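Local coordinates for protein tryptophan--tRNA ligase (Mycoplasma pneumoniae, PDB 2YY5) that probably catalyses the ATP-dependent attachment of tryptophan to tRNA(Trp) and works as a homodimer, at residues B[272-275]-B[276-279]. The protein carries 1 engineered substitution. Residues are numbered along the deposited sequence; the frame is centred on the assembly and turned at random.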
# COMPACT_ATOMS: atom_id res chain seq x y z
N GLY B 272 24.42 29.51 34.27
CA GLY B 272 24.82 28.49 35.22
C GLY B 272 24.04 27.21 35.01
O GLY B 272 23.06 27.20 34.27
N ASN B 273 24.44 26.12 35.66
CA ASN B 273 23.74 24.85 35.47
C ASN B 273 22.45 24.69 36.26
O ASN B 273 21.67 23.78 35.98
CB ASN B 273 24.67 23.68 35.79
CG ASN B 273 24.16 22.36 35.22
OD1 ASN B 273 24.69 21.29 35.52
ND2 ASN B 273 23.12 22.43 34.39
N ASP B 274 22.22 25.55 37.24
CA ASP B 274 21.01 25.45 38.05
C ASP B 274 19.99 26.52 37.64
O ASP B 274 19.88 27.56 38.28
CB ASP B 274 21.35 25.60 39.53
CG ASP B 274 20.21 25.18 40.44
OD1 ASP B 274 19.06 25.09 39.95
OD2 ASP B 274 20.46 24.96 41.65
N LEU B 275 19.24 26.24 36.58
CA LEU B 275 18.22 27.17 36.09
C LEU B 275 17.22 27.62 37.16
O LEU B 275 16.87 28.81 37.24
CB LEU B 275 17.46 26.54 34.92
CG LEU B 275 18.19 26.20 33.61
CD1 LEU B 275 17.14 25.83 32.55
CD2 LEU B 275 19.01 27.39 33.14
N GLU B 276 16.74 26.68 37.97
CA GLU B 276 15.79 27.03 39.01
C GLU B 276 16.43 28.01 39.99
O GLU B 276 15.77 28.96 40.44
CB GLU B 276 15.31 25.79 39.77
CG GLU B 276 14.39 24.89 38.96
CD GLU B 276 13.52 24.02 39.85
OE1 GLU B 276 12.79 23.14 39.33
OE2 GLU B 276 13.56 24.22 41.09
N ALA B 277 17.71 27.79 40.31
CA ALA B 277 18.42 28.67 41.23
C ALA B 277 18.60 30.06 40.60
O ALA B 277 18.48 31.08 41.27
CB ALA B 277 19.78 28.08 41.60
N TYR B 278 18.88 30.09 39.30
CA TYR B 278 19.06 31.34 38.60
C TYR B 278 17.77 32.16 38.54
O TYR B 278 17.75 33.36 38.84
CB TYR B 278 19.54 31.08 37.17
CG TYR B 278 19.71 32.34 36.36
CD1 TYR B 278 20.88 33.09 36.44
CD2 TYR B 278 18.67 32.83 35.57
CE1 TYR B 278 21.01 34.30 35.76
CE2 TYR B 278 18.79 34.03 34.89
CZ TYR B 278 19.96 34.77 34.99
OH TYR B 278 20.07 35.97 34.33
N PHE B 279 16.67 31.51 38.15
CA PHE B 279 15.39 32.20 38.05
C PHE B 279 14.71 32.35 39.39
O PHE B 279 13.59 32.88 39.49
CB PHE B 279 14.50 31.46 37.06
CG PHE B 279 14.94 31.62 35.64
CD1 PHE B 279 14.75 32.83 34.98
CD2 PHE B 279 15.61 30.59 34.98
CE1 PHE B 279 15.23 33.02 33.69
CE2 PHE B 279 16.09 30.77 33.69
CZ PHE B 279 15.90 31.99 33.04
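D274 reaches forward to A277 in an N-cap: it stands immediately ahead of the short helix 275-278, and its OD1 accepts from A277 N at 3.0 Å. The N-H...O angle of 155° supports a real bond, although the donor A277 N meets OD1 from above the carboxylate plane, 73° out of it. The cap depends on the first side-chain torsion of D274, whose CG lies anti to the backbone N (chi1 -166°) and is thereby carried over the first helical turn. The carboxylate also lies against the A277 methyl, with D274 CG and A277 CB 3.2 Å apart. Being anionic, the group would be expected to interact favourably with the positive end of the helix dipole. The cap closes the link from helix 265-271, which G272 leaves with a positive phi, and lies away from the tryptophan and ATP sites.

Behind the cap, two i to i+4 backbone bonds define the single turn: Y278 N to D274 O, and F279 N to L275 O, the latter nearly straight at 2.9 Å. The F279 ring lies beside the same L275 carbonyl that its backbone N bonds, CG being placed beside that N. Consequently L275 O sits at the ring edge, near the ring plane. Contact between the apolar side chains of these two residues is slight, L275 CB and F279 CD2 being 4.5 Å apart; both are buried against helix 246-259, L275 on K256 and L259, F279 on L255.

E276 departs from this turn as an extended chain, and its OE1 accepts a hydrogen bond from F240 N, tying the helix start to a neighbouring loop. The aromatic pair at the far end is adjacent in sequence: Y278 CD2 stands 3.6 Å above the plane of the F279 ring, over its centre.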